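Local structure of SnoaL-like domain-containing protein (Kribbella flavida, 4LMI) at residues Asp19-Gly23 / Arg24-Glu28. The protein is of uncertain function but belongs to the SnoaL-like family of the NTF2 clan and is a putative ketosteroid isomerase. Sequence-based numbering, arbitrary orientation. Where two conformers were deposited one is given.
Sequences DTLNG and RAWEE
With CG of Arg24 anti to its carbonyl carbon (chi1 -72°) and a bend at chi2 (88°), the side chain folds back along the end of helix 6-22, where its guanidinium group meets the backbone of Asn22. NH1 of Arg24 donates to Asn22 O over 2.8 Å, and the acceptor lies close to the guanidinium plane, at its edge. The same turn of the chain lays CD of Arg24 against Asn22 O at 3.4 Å. NH2 of Arg24 bonds to the carbonyl of Trp65, whose ring also makes a cation-pi contact with the guanidinium; these contacts tie the helix end to strand 65-75. Asn22 reaches that strand as well, its amide bonding to Gln66 and to the backbone N of Leu67.

The main chain reverses here in a Schellman motif, with Arg24 at positive phi (50°). Two backbone bonds define it: Ala25 N donates to Thr20 O at 2.8 Å and closes the wider loop, while Arg24 N reaches Leu21 O over 3.0 Å and closes the narrower one. Ala25 then takes the N-cap position of helix 26-31, leaving a very short link between this helix and helix 6-22, the long helix that packs on the curved sheet of the cone-shaped NTF2-like fold.

A few side-chain contacts join the two helices. The methyl CB of Ala25 lies 3.7 Å from Thr20 O, beside the carbonyl oxygen that its own N-H bonds. Of the apolar pairs, CG2 of Thr20 touches CB of Glu28 at 3.8 Å, whereas OG1 of Thr20 turns back to bond with Lys16 O of its own helix. CD1 of Leu21 meets the Trp26 indole at a slant, 4.0 Å from CZ3. Asn58 of helix 51-59 touches both Leu21 and Trp26.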
ATOM      1  N   ASP B  19     -16.103   0.948   6.140  0.50 25.53           N
ATOM      2  CA  ASP B  19     -17.174   0.602   7.081  0.50 25.46           C
ATOM      3  C   ASP B  19     -18.404   0.022   6.371  0.50 24.73           C
ATOM      4  O   ASP B  19     -18.947  -1.001   6.800  0.50 25.03           O
ATOM      5  CB  ASP B  19     -17.553   1.801   7.960  0.50 24.86           C
ATOM      6  CG  ASP B  19     -16.488   2.126   9.004  0.50 28.08           C
ATOM      7  OD1 ASP B  19     -15.568   1.308   9.210  0.50 28.66           O
ATOM      8  OD2 ASP B  19     -16.575   3.203   9.628  0.50 29.10           O
ATOM      9  N   THR B  20     -18.826   0.660   5.278  1.00 24.75           N
ATOM     10  CA  THR B  20     -19.983   0.180   4.506  1.00 25.05           C
ATOM     11  C   THR B  20     -19.668  -1.091   3.720  1.00 25.65           C
ATOM     12  O   THR B  20     -20.528  -1.963   3.579  1.00 29.43           O
ATOM     13  CB  THR B  20     -20.573   1.249   3.563  1.00 26.11           C
ATOM     14  OG1 THR B  20     -19.570   1.683   2.636  1.00 22.75           O
ATOM     15  CG2 THR B  20     -21.125   2.442   4.374  1.00 25.95           C
ATOM     16  N   LEU B  21     -18.440  -1.199   3.220  1.00 26.55           N
ATOM     17  CA  LEU B  21     -18.006  -2.427   2.546  1.00 25.41           C
ATOM     18  C   LEU B  21     -17.999  -3.608   3.515  1.00 26.23           C
ATOM     19  O   LEU B  21     -18.595  -4.651   3.237  1.00 27.73           O
ATOM     20  CB  LEU B  21     -16.627  -2.255   1.907  1.00 26.57           C
ATOM     21  CG  LEU B  21     -16.077  -3.472   1.143  1.00 28.57           C
ATOM     22  CD1 LEU B  21     -17.043  -3.950   0.064  1.00 25.20           C
ATOM     23  CD2 LEU B  21     -14.710  -3.157   0.550  1.00 31.36           C
ATOM     24  N   ASN B  22     -17.334  -3.445   4.655  1.00 28.76           N
ATOM     25  CA  ASN B  22     -17.267  -4.532   5.625  1.00 30.23           C
ATOM     26  C   ASN B  22     -18.650  -4.903   6.158  1.00 30.14           C
ATOM     27  O   ASN B  22     -18.928  -6.068   6.433  1.00 32.62           O
ATOM     28  CB  ASN B  22     -16.326  -4.192   6.776  1.00 30.26           C
ATOM     29  CG  ASN B  22     -16.055  -5.384   7.663  1.00 33.70           C
ATOM     30  OD1 ASN B  22     -15.631  -6.443   7.190  1.00 34.51           O
ATOM     31  ND2 ASN B  22     -16.313  -5.227   8.955  1.00 36.98           N
ATOM     32  N   GLY B  23     -19.516  -3.902   6.277  1.00 29.35           N
ATOM     33  CA  GLY B  23     -20.880  -4.113   6.729  1.00 28.94           C
ATOM     34  C   GLY B  23     -21.814  -4.609   5.645  1.00 29.17           C
ATOM     35  O   GLY B  23     -22.982  -4.858   5.920  1.00 29.81           O
ATOM     36  N   ARG B  24     -21.308  -4.763   4.417  1.00 26.55           N
ATOM     37  CA  ARG B  24     -22.140  -5.141   3.261  1.00 28.46           C
ATOM     38  C   ARG B  24     -23.379  -4.246   3.181  1.00 26.13           C
ATOM     39  O   ARG B  24     -24.482  -4.710   2.877  1.00 27.95           O
ATOM     40  CB  ARG B  24     -22.553  -6.628   3.314  1.00 28.73           C
ATOM     41  CG  ARG B  24     -21.447  -7.631   3.027  1.00 34.00           C
ATOM     42  CD  ARG B  24     -20.690  -8.006   4.285  1.00 40.84           C
ATOM     43  NE  ARG B  24     -19.941  -9.251   4.124  1.00 42.71           N
ATOM     44  CZ  ARG B  24     -18.878  -9.593   4.848  1.00 44.31           C
ATOM     45  NH1 ARG B  24     -18.411  -8.783   5.795  1.00 39.50           N
ATOM     46  NH2 ARG B  24     -18.272 -10.750   4.619  1.00 43.29           N
ATOM     47  N   ALA B  25     -23.183  -2.964   3.474  1.00 27.12           N
ATOM     48  CA  ALA B  25     -24.270  -1.993   3.485  1.00 27.98           C
ATOM     49  C   ALA B  25     -24.371  -1.409   2.084  1.00 27.09           C
ATOM     50  O   ALA B  25     -23.877  -0.312   1.813  1.00 27.63           O
ATOM     51  CB  ALA B  25     -23.998  -0.912   4.523  1.00 27.49           C
ATOM     52  N   TRP B  26     -25.008  -2.160   1.189  1.00 27.29           N
ATOM     53  CA  TRP B  26     -24.858  -1.923  -0.251  1.00 26.74           C
ATOM     54  C   TRP B  26     -25.385  -0.618  -0.752  1.00 27.20           C
ATOM     55  O   TRP B  26     -24.765  -0.005  -1.621  1.00 28.72           O
ATOM     56  CB  TRP B  26     -25.411  -3.087  -1.070  1.00 28.85           C
ATOM     57  CG  TRP B  26     -24.697  -4.390  -0.790  1.00 31.57           C
ATOM     58  CD1 TRP B  26     -25.264  -5.609  -0.427  1.00 28.64           C
ATOM     59  CD2 TRP B  26     -23.244  -4.639  -0.817  1.00 30.36           C
ATOM     60  NE1 TRP B  26     -24.296  -6.562  -0.244  1.00 30.68           N
ATOM     61  CE2 TRP B  26     -23.066  -6.049  -0.462  1.00 30.64           C
ATOM     62  CE3 TRP B  26     -22.120  -3.863  -1.094  1.00 30.50           C
ATOM     63  CZ2 TRP B  26     -21.811  -6.638  -0.397  1.00 29.83           C
ATOM     64  CZ3 TRP B  26     -20.858  -4.469  -1.017  1.00 30.75           C
ATOM     65  CH2 TRP B  26     -20.711  -5.824  -0.676  1.00 31.43           C
ATOM     66  N   GLU B  27     -26.527  -0.173  -0.227  1.00 29.50           N
ATOM     67  CA  GLU B  27     -27.076   1.118  -0.645  1.00 31.78           C
ATOM     68  C   GLU B  27     -26.136   2.265  -0.261  1.00 29.08           C
ATOM     69  O   GLU B  27     -25.858   3.142  -1.076  1.00 29.01           O
ATOM     70  CB  GLU B  27     -28.479   1.348  -0.081  1.00 38.09           C
ATOM     71  CG  GLU B  27     -29.200   2.529  -0.727  1.00 44.76           C
ATOM     72  CD  GLU B  27     -30.540   2.846  -0.086  1.00 60.79           C
ATOM     73  OE1 GLU B  27     -30.878   2.239   0.955  1.00 67.91           O
ATOM     74  OE2 GLU B  27     -31.259   3.714  -0.625  1.00 68.40           O
ATOM     75  N   GLU B  28     -25.637   2.241   0.972  1.00 27.58           N
ATOM     76  CA  GLU B  28     -24.728   3.278   1.458  1.00 29.92           C
ATOM     77  C   GLU B  28     -23.371   3.222   0.753  1.00 26.79           C
ATOM     78  O   GLU B  28     -22.798   4.262   0.422  1.00 25.61           O
ATOM     79  CB  GLU B  28     -24.559   3.190   2.982  1.00 30.89           C
ATOM     80  CG  GLU B  28     -25.829   3.492   3.773  1.00 37.77           C
ATOM     81  CD  GLU B  28     -26.641   2.253   4.133  1.00 43.54           C
ATOM     82  OE1 GLU B  28     -26.616   1.240   3.392  1.00 39.47           O
ATOM     83  OE2 GLU B  28     -27.322   2.299   5.175  1.00 56.18           O
TER